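Local coordinates for protein cysteine S-methyltransferase NleE (Escherichia coli O157:H7, PDB 4R29) that transfers a methyl group from S-adenosylmethionine to protein cysteines, probably in the zinc fingers of host TAB2 and TAB3, and thereby probably suppresses NF-kappa-B activation, at residues A[58-61]-A[62-66]; A[161-164]-A[165-168]; A[210-213]-A[214-217]. The protein carries 1 engineered substitution. All coordinates share one frame; numbering follows the deposited sequence.

How the interactions relate
Three local contacts follow one another along the chain without nesting or crossing, and each closes no more than a turn of its own helix. Interaction 1 (58-61 with 62-66) opens helix 59-76, with its centre about 32 Å from that of interaction 2 and on the opposite side of the chain's centre. Interaction 2 (161-164 with 165-168) lies in helix 155-181, against the three-stranded sheet. Interaction 3 (210-213 with 214-217) belongs to the C-terminal helix 206-219. The last two do not touch, but both place side chains on helix 186-201 between them, and S-adenosylmethionine meets interaction 3 directly, while its nearest atom is about 6 Å from the side chain of F164 of interaction 2.

Interaction 1 of 3, residues A[58-61]-A[62-66]; sequences KQEE and FVNEK
E60 and N64 carry their side chains across each other at about a right angle, one helical turn apart, with the carboxylate and amide planes 60° from parallel. E60 has CG anti to its backbone N, and a bend at chi2 (56°) brings the carboxylate up to N64; E60 OE1 then lies 3.1 Å from N64 CB. Q59 and V63 are arranged differently, running side by side in the same direction, and their closest side-chain approach is Q59 NE2 to V63 CG2 at 3.9 Å, a van der Waals contact. The F62 ring meets H123 edge-to-face.

The backbone bonding of this turn is wider than in an alpha-helix. K58, at the N-cap position, offers its carbonyl to two donors: V63 N to K58 O is 3.0 Å and nearly straight (163° at the hydrogen), while F62 N reaches K58 O at 3.1 Å from above the carbonyl plane. N64 N bonds to Q59 O at 2.8 Å, and E65 N to E60 O is a weak bond. The i+5 spacing of the V63, N64 and E65 bonds marks a pi-type turn; K66 N to F62 O, at 2.7 Å, is an i+4 bond.

Two of the three glutamates here, E60 and E65, are salt-bridged to R68. One guanidinium thus probably offsets the like charges of E60 OE2 and E65 OE1, 5.5 Å apart. The hydrogen bonds assigned across this turn are main-chain ones, while these two glutamates find their partner in R68.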
ATOM      1  N   LYS A  58     -14.882  -3.056 -17.342  1.00 49.72           N
ATOM      2  CA  LYS A  58     -15.857  -2.012 -17.640  1.00 47.74           C
ATOM      3  C   LYS A  58     -15.191  -0.814 -18.309  1.00 50.63           C
ATOM      4  O   LYS A  58     -14.100  -0.383 -17.914  1.00 46.14           O
ATOM      5  CB  LYS A  58     -16.595  -1.590 -16.371  1.00 46.72           C
ATOM      6  CG  LYS A  58     -17.263  -2.758 -15.682  1.00 47.04           C
ATOM      7  CD  LYS A  58     -18.187  -2.323 -14.566  1.00 47.43           C
ATOM      8  CE  LYS A  58     -18.831  -3.542 -13.923  1.00 47.74           C
ATOM      9  NZ  LYS A  58     -19.904  -3.149 -12.975  1.00 48.50           N
ATOM     10  N   GLN A  59     -15.850  -0.286 -19.335  1.00 53.04           N
ATOM     11  CA  GLN A  59     -15.291   0.816 -20.104  1.00 51.84           C
ATOM     12  C   GLN A  59     -15.287   2.123 -19.323  1.00 51.21           C
ATOM     13  O   GLN A  59     -14.350   2.911 -19.441  1.00 50.16           O
ATOM     14  CB  GLN A  59     -16.020   0.986 -21.440  1.00 56.03           C
ATOM     15  CG  GLN A  59     -15.479   0.092 -22.553  1.00 62.57           C
ATOM     16  CD  GLN A  59     -14.178   0.620 -23.161  1.00 69.34           C
ATOM     17  OE1 GLN A  59     -14.001   1.834 -23.330  1.00 63.23           O
ATOM     18  NE2 GLN A  59     -13.261  -0.295 -23.494  1.00 56.57           N
ATOM     19  N   GLU A  60     -16.315   2.357 -18.517  1.00 47.96           N
ATOM     20  CA  GLU A  60     -16.355   3.592 -17.745  1.00 48.91           C
ATOM     21  C   GLU A  60     -15.634   3.465 -16.403  1.00 48.03           C
ATOM     22  O   GLU A  60     -14.749   4.267 -16.092  1.00 46.37           O
ATOM     23  CB  GLU A  60     -17.789   4.076 -17.529  1.00 42.47           C
ATOM     24  CG  GLU A  60     -17.873   5.328 -16.664  1.00 45.82           C
ATOM     25  CD  GLU A  60     -17.034   6.473 -17.223  1.00 49.64           C
ATOM     26  OE1 GLU A  60     -16.516   6.335 -18.355  1.00 47.52           O
ATOM     27  OE2 GLU A  60     -16.894   7.509 -16.537  1.00 49.96           O
ATOM     28  N   GLU A  61     -16.019   2.455 -15.624  1.00 47.64           N
ATOM     29  CA  GLU A  61     -15.487   2.246 -14.275  1.00 46.29           C
ATOM     30  C   GLU A  61     -14.009   1.821 -14.230  1.00 42.22           C
ATOM     31  O   GLU A  61     -13.277   2.204 -13.320  1.00 43.21           O
ATOM     32  CB  GLU A  61     -16.349   1.243 -13.489  1.00 44.75           C
ATOM     33  CG  GLU A  61     -17.742   1.752 -13.095  1.00 43.72           C
ATOM     34  CD  GLU A  61     -18.715   1.810 -14.268  1.00 50.60           C
ATOM     35  OE1 GLU A  61     -18.529   1.060 -15.260  1.00 46.94           O
ATOM     36  OE2 GLU A  61     -19.667   2.614 -14.195  1.00 51.48           O
ATOM     37  N   PHE A  62     -13.566   1.020 -15.186  1.00 37.68           N
ATOM     38  CA  PHE A  62     -12.142   0.713 -15.239  1.00 41.11           C
ATOM     39  C   PHE A  62     -11.371   1.562 -16.262  1.00 41.85           C
ATOM     40  O   PHE A  62     -10.590   2.437 -15.884  1.00 37.49           O
ATOM     41  CB  PHE A  62     -11.883  -0.769 -15.496  1.00 37.72           C
ATOM     42  CG  PHE A  62     -10.427  -1.143 -15.390  1.00 42.29           C
ATOM     43  CD1 PHE A  62      -9.870  -1.462 -14.161  1.00 34.48           C
ATOM     44  CD2 PHE A  62      -9.609  -1.148 -16.515  1.00 43.17           C
ATOM     45  CE1 PHE A  62      -8.532  -1.802 -14.057  1.00 34.20           C
ATOM     46  CE2 PHE A  62      -8.268  -1.482 -16.413  1.00 38.34           C
ATOM     47  CZ  PHE A  62      -7.731  -1.812 -15.183  1.00 34.52           C
ATOM     48  N   VAL A  63     -11.594   1.295 -17.546  1.00 42.55           N
ATOM     49  CA  VAL A  63     -10.832   1.936 -18.619  1.00 40.09           C
ATOM     50  C   VAL A  63     -10.839   3.462 -18.528  1.00 41.28           C
ATOM     51  O   VAL A  63      -9.784   4.085 -18.454  1.00 39.99           O
ATOM     52  CB  VAL A  63     -11.326   1.505 -20.015  1.00 47.79           C
ATOM     53  CG1 VAL A  63     -10.597   2.295 -21.100  1.00 46.14           C
ATOM     54  CG2 VAL A  63     -11.128   0.007 -20.218  1.00 44.53           C
ATOM     55  N   ASN A  64     -12.023   4.068 -18.520  1.00 42.15           N
ATOM     56  CA  ASN A  64     -12.100   5.526 -18.497  1.00 45.16           C
ATOM     57  C   ASN A  64     -11.707   6.134 -17.154  1.00 42.40           C
ATOM     58  O   ASN A  64     -11.166   7.245 -17.097  1.00 43.70           O
ATOM     59  CB  ASN A  64     -13.487   6.023 -18.919  1.00 47.47           C
ATOM     60  CG  ASN A  64     -13.834   5.644 -20.349  1.00 49.03           C
ATOM     61  OD1 ASN A  64     -15.010   5.522 -20.698  1.00 49.77           O
ATOM     62  ND2 ASN A  64     -12.811   5.439 -21.180  1.00 42.10           N
ATOM     63  N   GLU A  65     -11.994   5.424 -16.070  1.00 41.70           N
ATOM     64  CA  GLU A  65     -11.585   5.900 -14.760  1.00 38.22           C
ATOM     65  C   GLU A  65     -10.064   5.849 -14.691  1.00 36.29           C
ATOM     66  O   GLU A  65      -9.426   6.806 -14.261  1.00 35.02           O
ATOM     67  CB  GLU A  65     -12.207   5.061 -13.645  1.00 37.55           C
ATOM     68  CG  GLU A  65     -11.839   5.508 -12.231  1.00 32.93           C
ATOM     69  CD  GLU A  65     -12.311   6.916 -11.898  1.00 39.35           C
ATOM     70  OE1 GLU A  65     -12.868   7.594 -12.794  1.00 41.38           O
ATOM     71  OE2 GLU A  65     -12.122   7.348 -10.732  1.00 34.25           O
ATOM     72  N   LYS A  66      -9.479   4.743 -15.137  1.00 31.26           N
ATOM     73  CA  LYS A  66      -8.033   4.618 -15.085  1.00 33.94           C
ATOM     74  C   LYS A  66      -7.336   5.734 -15.866  1.00 35.69           C
ATOM     75  O   LYS A  66      -6.361   6.315 -15.393  1.00 33.40           O
ATOM     76  CB  LYS A  66      -7.555   3.260 -15.597  1.00 32.95           C
ATOM     77  CG  LYS A  66      -6.034   3.107 -15.511  1.00 29.23           C
ATOM     78  CD  LYS A  66      -5.556   1.813 -16.136  1.00 33.50           C
ATOM     79  CE  LYS A  66      -4.204   2.006 -16.835  1.00 40.11           C
ATOM     80  NZ  LYS A  66      -3.812   0.827 -17.671  1.00 48.72           N
TER

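Interaction 2 of 3, residues A[161-164]-A[165-168]; sequences ANRF and IELY
F164 and Y168 form the close-packed side of this helical turn, and R163 with E166 forms its solvent side. On the packed side the two aromatic side chains lie alongside each other and point the same way. Y168 CB sits over one face of the F164 ring, offset toward the rim, and F164 CZ comes within 4.1 Å of Y168 CD1. The rings are near parallel (30° between planes) but slid apart, with the centroids of F164 and Y168 5.8 Å distant, so overlap is slight. Y168 N to F164 O, one turn of backbone, is a short bond of 2.6 Å.

The exposed side centres on a salt bridge. R163 NH1 donates to E166 OE2 at 2.8 Å, the oxygen lying in the guanidinium plane while the carboxylate is turned 78° from it. A bend at chi2 (71°) brings the guanidinium of R163 to E166, which stays extended. L167 CD2 covers one guanidinium face over its centre, 4.1 Å from R163 CZ, so the charged group rests on an apolar methyl. R163 also touches a crystal neighbour, and its pose may partly reflect that.

Within helix 155-181, F164 reaches strands 109-114 and 145-151, including the cofactor-binding Q111, and also M198 and I201 of helix 186-201. A161 packs on V148 and Y150, I165 touches K134 of strand 131-137, and L167 meets E197. The turn is therefore wedged between the sheet and helix 186-201.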
ATOM      1  N   ALA A 161      10.979   0.065   1.200  1.00 19.53           N
ATOM      2  CA  ALA A 161       9.886  -0.839   0.904  1.00 19.30           C
ATOM      3  C   ALA A 161      10.203  -2.187   1.526  1.00 21.34           C
ATOM      4  O   ALA A 161       9.346  -2.817   2.138  1.00 20.47           O
ATOM      5  CB  ALA A 161       9.669  -0.973  -0.582  1.00 18.52           C
ATOM      6  N   ASN A 162      11.446  -2.621   1.368  1.00 23.03           N
ATOM      7  CA  ASN A 162      11.875  -3.885   1.951  1.00 23.86           C
ATOM      8  C   ASN A 162      11.800  -3.845   3.476  1.00 22.94           C
ATOM      9  O   ASN A 162      11.298  -4.771   4.108  1.00 24.63           O
ATOM     10  CB  ASN A 162      13.293  -4.237   1.488  1.00 27.13           C
ATOM     11  CG  ASN A 162      13.321  -4.821   0.088  1.00 29.07           C
ATOM     12  OD1 ASN A 162      12.345  -5.424  -0.370  1.00 32.29           O
ATOM     13  ND2 ASN A 162      14.437  -4.641  -0.600  1.00 32.22           N
ATOM     14  N   ARG A 163      12.297  -2.761   4.057  1.00 20.66           N
ATOM     15  CA  ARG A 163      12.265  -2.583   5.495  1.00 20.64           C
ATOM     16  C   ARG A 163      10.824  -2.601   6.029  1.00 21.17           C
ATOM     17  O   ARG A 163      10.550  -3.129   7.102  1.00 23.98           O
ATOM     18  CB  ARG A 163      12.970  -1.291   5.876  1.00 20.08           C
ATOM     19  CG  ARG A 163      13.050  -1.030   7.378  1.00 22.10           C
ATOM     20  CD  ARG A 163      14.026  -2.000   7.995  1.00 26.99           C
ATOM     21  NE  ARG A 163      14.268  -1.744   9.413  1.00 35.57           N
ATOM     22  CZ  ARG A 163      14.553  -2.703  10.293  1.00 37.50           C
ATOM     23  NH1 ARG A 163      14.616  -3.975   9.903  1.00 35.21           N
ATOM     24  NH2 ARG A 163      14.766  -2.396  11.561  1.00 40.89           N
ATOM     25  N   PHE A 164       9.896  -2.046   5.272  1.00 19.37           N
ATOM     26  CA  PHE A 164       8.509  -2.119   5.680  1.00 21.17           C
ATOM     27  C   PHE A 164       8.026  -3.563   5.763  1.00 20.56           C
ATOM     28  O   PHE A 164       7.353  -3.943   6.713  1.00 21.20           O
ATOM     29  CB  PHE A 164       7.611  -1.331   4.729  1.00 19.09           C
ATOM     30  CG  PHE A 164       6.154  -1.631   4.902  1.00 21.16           C
ATOM     31  CD1 PHE A 164       5.437  -1.056   5.936  1.00 20.17           C
ATOM     32  CD2 PHE A 164       5.507  -2.518   4.049  1.00 20.84           C
ATOM     33  CE1 PHE A 164       4.085  -1.334   6.112  1.00 22.62           C
ATOM     34  CE2 PHE A 164       4.155  -2.802   4.211  1.00 23.15           C
ATOM     35  CZ  PHE A 164       3.442  -2.211   5.248  1.00 23.11           C
ATOM     36  N   ILE A 165       8.360  -4.359   4.757  1.00 20.58           N
ATOM     37  CA  ILE A 165       7.915  -5.743   4.706  1.00 21.61           C
ATOM     38  C   ILE A 165       8.450  -6.559   5.898  1.00 23.18           C
ATOM     39  O   ILE A 165       7.733  -7.392   6.475  1.00 19.76           O
ATOM     40  CB  ILE A 165       8.286  -6.380   3.357  1.00 23.06           C
ATOM     41  CG1 ILE A 165       7.523  -5.677   2.227  1.00 21.20           C
ATOM     42  CG2 ILE A 165       7.983  -7.879   3.354  1.00 18.81           C
ATOM     43  CD1 ILE A 165       7.972  -6.112   0.832  1.00 24.20           C
ATOM     44  N   GLU A 166       9.698  -6.297   6.270  1.00 22.08           N
ATOM     45  CA  GLU A 166      10.277  -6.885   7.480  1.00 24.34           C
ATOM     46  C   GLU A 166       9.517  -6.472   8.727  1.00 24.32           C
ATOM     47  O   GLU A 166       9.190  -7.319   9.559  1.00 20.54           O
ATOM     48  CB  GLU A 166      11.729  -6.462   7.653  1.00 23.75           C
ATOM     49  CG  GLU A 166      12.646  -6.991   6.594  1.00 27.30           C
ATOM     50  CD  GLU A 166      14.018  -6.355   6.684  1.00 36.12           C
ATOM     51  OE1 GLU A 166      14.772  -6.427   5.688  1.00 43.70           O
ATOM     52  OE2 GLU A 166      14.334  -5.776   7.748  1.00 35.47           O
ATOM     53  N   LEU A 167       9.264  -5.170   8.878  1.00 18.68           N
ATOM     54  CA  LEU A 167       8.540  -4.711  10.048  1.00 19.57           C
ATOM     55  C   LEU A 167       7.124  -5.268  10.006  1.00 20.24           C
ATOM     56  O   LEU A 167       6.604  -5.737  11.003  1.00 22.28           O
ATOM     57  CB  LEU A 167       8.548  -3.180  10.148  1.00 22.37           C
ATOM     58  CG  LEU A 167       9.935  -2.537  10.288  1.00 22.14           C
ATOM     59  CD1 LEU A 167       9.880  -1.021  10.288  1.00 19.76           C
ATOM     60  CD2 LEU A 167      10.623  -3.043  11.555  1.00 25.97           C
ATOM     61  N   TYR A 168       6.508  -5.247   8.835  1.00 20.98           N
ATOM     62  CA  TYR A 168       5.165  -5.786   8.695  1.00 23.15           C
ATOM     63  C   TYR A 168       5.096  -7.268   9.082  1.00 24.57           C
ATOM     64  O   TYR A 168       4.126  -7.714   9.688  1.00 21.91           O
ATOM     65  CB  TYR A 168       4.684  -5.621   7.271  1.00 20.56           C
ATOM     66  CG  TYR A 168       3.302  -6.171   7.040  1.00 24.46           C
ATOM     67  CD1 TYR A 168       2.180  -5.428   7.388  1.00 25.35           C
ATOM     68  CD2 TYR A 168       3.114  -7.425   6.474  1.00 23.98           C
ATOM     69  CE1 TYR A 168       0.910  -5.910   7.175  1.00 25.94           C
ATOM     70  CE2 TYR A 168       1.844  -7.924   6.259  1.00 24.37           C
ATOM     71  CZ  TYR A 168       0.746  -7.158   6.613  1.00 28.94           C
ATOM     72  OH  TYR A 168      -0.528  -7.627   6.410  1.00 34.43           O
TER

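Interaction 3 of 3, residues A[210-213]-A[214-217]; sequences DSYM and KYIN. With SAM (S-adenosylmethionine), chain E.
The Y212 ring carries the adenine of S-adenosylmethionine over one face: SAM C4 lies 3.7 Å above the Y212 ring plane and over its centre, and Y212 CG approaches SAM C5 to 3.5 Å. Two neighbours one turn further along the helix, Y215 and I216, approach the ring obliquely. I216 CG1 comes to 3.5 Å from Y212 CE2, and its CD1 lies near the phenol oxygen. Y215 CD2 is more distant, 4.3 Å from Y212 CE1, and the Y212 and Y215 rings meet obliquely, centroids 5.9 Å apart and planes at 40°. The edge of the Y215 ring instead faces Y212 O.

With chi1 at -177°, the Y212 ring stands opposite its own amide nitrogen, which sets it against the adenosine. Its far end reaches the ribose, where Y212 OH lies 3.7 Å from SAM C2'. The hydroxyl is hydrogen-bonded to E191 OE2, an oxygen that also hydrogen-bonds the cofactor, so E191 ties the tip of the tyrosine and the ligand to the same carboxylate. That bond probably helps to hold the far end of the ring in place; the adenine over its face and I216 limit its rotation, an arrangement in keeping with Y212 lining the cofactor pocket.

Beneath the side chains the backbone is a regular alpha-helix, with I216 N to Y212 O at 2.9 Å and the neighbouring N217 N to M213 O at 2.8 Å.

Helix 206-219 lies against helix 186-201: M213, bent at chi2 and chi3, packs on M192, A195 and R196, Y212 on A195, and D210 forms a salt bridge with R196. K214 and Y215 lie on the exposed surface of this C-terminal helix.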
ATOM      1  N   ASP A 210       6.465  10.629  18.006  1.00 22.80           N
ATOM      2  CA  ASP A 210       6.433  10.659  19.470  1.00 23.77           C
ATOM      3  C   ASP A 210       4.999  10.646  19.939  1.00 23.01           C
ATOM      4  O   ASP A 210       4.615   9.869  20.806  1.00 28.87           O
ATOM      5  CB  ASP A 210       7.091  11.912  20.027  1.00 24.40           C
ATOM      6  CG  ASP A 210       8.583  11.903  19.872  1.00 25.32           C
ATOM      7  OD1 ASP A 210       9.169  10.814  19.726  1.00 29.26           O
ATOM      8  OD2 ASP A 210       9.175  12.998  19.904  1.00 30.08           O
ATOM      9  N   SER A 211       4.203  11.522  19.364  1.00 23.29           N
ATOM     10  CA  SER A 211       2.818  11.615  19.759  1.00 24.09           C
ATOM     11  C   SER A 211       2.080  10.276  19.553  1.00 25.81           C
ATOM     12  O   SER A 211       1.197   9.926  20.332  1.00 22.14           O
ATOM     13  CB  SER A 211       2.154  12.774  19.019  1.00 19.52           C
ATOM     14  OG  SER A 211       0.756  12.742  19.191  1.00 26.72           O
ATOM     15  N   TYR A 212       2.453   9.516  18.521  1.00 24.32           N
ATOM     16  CA  TYR A 212       1.804   8.221  18.294  1.00 24.12           C
ATOM     17  C   TYR A 212       2.259   7.170  19.319  1.00 22.96           C
ATOM     18  O   TYR A 212       1.458   6.375  19.789  1.00 20.84           O
ATOM     19  CB  TYR A 212       2.022   7.727  16.860  1.00 21.16           C
ATOM     20  CG  TYR A 212       1.324   6.424  16.530  1.00 20.00           C
ATOM     21  CD1 TYR A 212       0.021   6.403  16.048  1.00 23.43           C
ATOM     22  CD2 TYR A 212       1.969   5.214  16.695  1.00 20.21           C
ATOM     23  CE1 TYR A 212      -0.616   5.199  15.732  1.00 20.25           C
ATOM     24  CE2 TYR A 212       1.352   4.016  16.381  1.00 18.88           C
ATOM     25  CZ  TYR A 212       0.068   4.015  15.898  1.00 21.49           C
ATOM     26  OH  TYR A 212      -0.525   2.815  15.602  1.00 23.49           O
ATOM     27  N   MET A 213       3.542   7.183  19.670  1.00 20.64           N
ATOM     28  CA  MET A 213       4.060   6.275  20.680  1.00 20.94           C
ATOM     29  C   MET A 213       3.405   6.558  22.024  1.00 23.93           C
ATOM     30  O   MET A 213       3.118   5.635  22.767  1.00 25.17           O
ATOM     31  CB  MET A 213       5.585   6.374  20.794  1.00 25.96           C
ATOM     32  CG  MET A 213       6.335   5.982  19.520  1.00 24.86           C
ATOM     33  SD  MET A 213       5.644   4.510  18.729  1.00 23.22           S
ATOM     34  CE  MET A 213       6.190   3.208  19.849  1.00 16.64           C
ATOM     35  N   LYS A 214       3.147   7.829  22.328  1.00 25.14           N
ATOM     36  CA  LYS A 214       2.435   8.169  23.564  1.00 27.37           C
ATOM     37  C   LYS A 214       0.988   7.664  23.570  1.00 28.66           C
ATOM     38  O   LYS A 214       0.506   7.170  24.596  1.00 27.83           O
ATOM     39  CB  LYS A 214       2.488   9.667  23.877  1.00 28.57           C
ATOM     40  CG  LYS A 214       1.487  10.084  24.957  1.00 40.81           C
ATOM     41  CD  LYS A 214       2.144  10.811  26.148  1.00 52.21           C
ATOM     42  CE  LYS A 214       2.890   9.866  27.128  1.00 54.36           C
ATOM     43  NZ  LYS A 214       2.011   9.082  28.062  1.00 47.56           N
ATOM     44  N   TYR A 215       0.306   7.776  22.431  1.00 22.84           N
ATOM     45  CA  TYR A 215      -1.014   7.173  22.267  1.00 20.62           C
ATOM     46  C   TYR A 215      -1.000   5.636  22.466  1.00 26.45           C
ATOM     47  O   TYR A 215      -1.856   5.082  23.169  1.00 21.47           O
ATOM     48  CB  TYR A 215      -1.585   7.540  20.898  1.00 24.12           C
ATOM     49  CG  TYR A 215      -2.718   6.649  20.434  1.00 24.37           C
ATOM     50  CD1 TYR A 215      -4.051   6.912  20.787  1.00 26.62           C
ATOM     51  CD2 TYR A 215      -2.458   5.547  19.639  1.00 26.75           C
ATOM     52  CE1 TYR A 215      -5.082   6.073  20.354  1.00 27.14           C
ATOM     53  CE2 TYR A 215      -3.468   4.708  19.207  1.00 26.59           C
ATOM     54  CZ  TYR A 215      -4.767   4.965  19.560  1.00 35.67           C
ATOM     55  OH  TYR A 215      -5.728   4.092  19.091  1.00 43.54           O
ATOM     56  N   ILE A 216      -0.033   4.948  21.850  1.00 23.72           N
ATOM     57  CA  ILE A 216       0.125   3.501  22.050  1.00 21.31           C
ATOM     58  C   ILE A 216       0.429   3.193  23.528  1.00 25.09           C
ATOM     59  O   ILE A 216      -0.153   2.282  24.131  1.00 21.46           O
ATOM     60  CB  ILE A 216       1.265   2.923  21.170  1.00 22.99           C
ATOM     61  CG1 ILE A 216       0.900   2.987  19.677  1.00 23.32           C
ATOM     62  CG2 ILE A 216       1.641   1.486  21.614  1.00 21.46           C
ATOM     63  CD1 ILE A 216      -0.483   2.368  19.334  1.00 20.29           C
ATOM     64  N   ASN A 217       1.351   3.960  24.105  1.00 23.97           N
ATOM     65  CA  ASN A 217       1.706   3.775  25.500  1.00 26.30           C
ATOM     66  C   ASN A 217       0.483   3.869  26.411  1.00 28.81           C
ATOM     67  O   ASN A 217       0.281   3.027  27.275  1.00 27.89           O
ATOM     68  CB  ASN A 217       2.780   4.769  25.932  1.00 25.58           C
ATOM     69  CG  ASN A 217       3.136   4.629  27.407  1.00 30.68           C
ATOM     70  OD1 ASN A 217       3.705   3.621  27.835  1.00 29.52           O
ATOM     71  ND2 ASN A 217       2.780   5.637  28.196  1.00 38.81           N
TER
HETATM   72  N   SAM E 301      -0.749   5.002   4.312  1.00 21.51           N
HETATM   73  CA  SAM E 301       0.337   5.286   5.250  1.00 25.67           C
HETATM   74  C   SAM E 301       1.573   5.821   4.535  1.00 22.86           C
HETATM   75  O   SAM E 301       2.413   6.466   5.172  1.00 21.16           O
HETATM   76  OXT SAM E 301       1.757   5.591   3.327  1.00 19.90           O
HETATM   77  CB  SAM E 301       0.753   4.055   6.048  1.00 21.32           C
HETATM   78  CG  SAM E 301      -0.249   3.617   7.105  1.00 30.12           C
HETATM   79  SD  SAM E 301       0.457   2.518   8.375  1.00 36.13           S
HETATM   80  CE  SAM E 301      -1.058   2.346   9.353  1.00 31.69           C
HETATM   81  C5' SAM E 301       1.285   3.749   9.412  1.00 30.19           C
HETATM   82  C4' SAM E 301       2.027   3.068  10.558  1.00 27.71           C
HETATM   83  O4' SAM E 301       3.054   3.913  11.045  1.00 27.15           O
HETATM   84  C3' SAM E 301       1.108   2.750  11.733  1.00 27.50           C
HETATM   85  O3' SAM E 301       0.590   1.436  11.647  1.00 23.85           O
HETATM   86  C2' SAM E 301       2.005   2.927  12.939  1.00 25.28           C
HETATM   87  O2' SAM E 301       2.536   1.667  13.228  1.00 19.46           O
HETATM   88  C1' SAM E 301       3.148   3.818  12.457  1.00 25.53           C
HETATM   89  N9  SAM E 301       3.068   5.210  12.943  1.00 21.30           N
HETATM   90  C8  SAM E 301       4.059   5.888  13.599  1.00 23.33           C
HETATM   91  N7  SAM E 301       3.648   7.144  13.851  1.00 21.97           N
HETATM   92  C5  SAM E 301       2.399   7.282  13.353  1.00 24.00           C
HETATM   93  C6  SAM E 301       1.522   8.356  13.337  1.00 20.38           C
HETATM   94  N6  SAM E 301       1.873   9.514  13.888  1.00 24.53           N
HETATM   95  N1  SAM E 301       0.288   8.208  12.748  1.00 26.32           N
HETATM   96  C2  SAM E 301      -0.065   7.001  12.169  1.00 27.36           C
HETATM   97  N3  SAM E 301       0.813   5.935  12.184  1.00 26.29           N
HETATM   98  C4  SAM E 301       2.029   6.074  12.767  1.00 22.72           C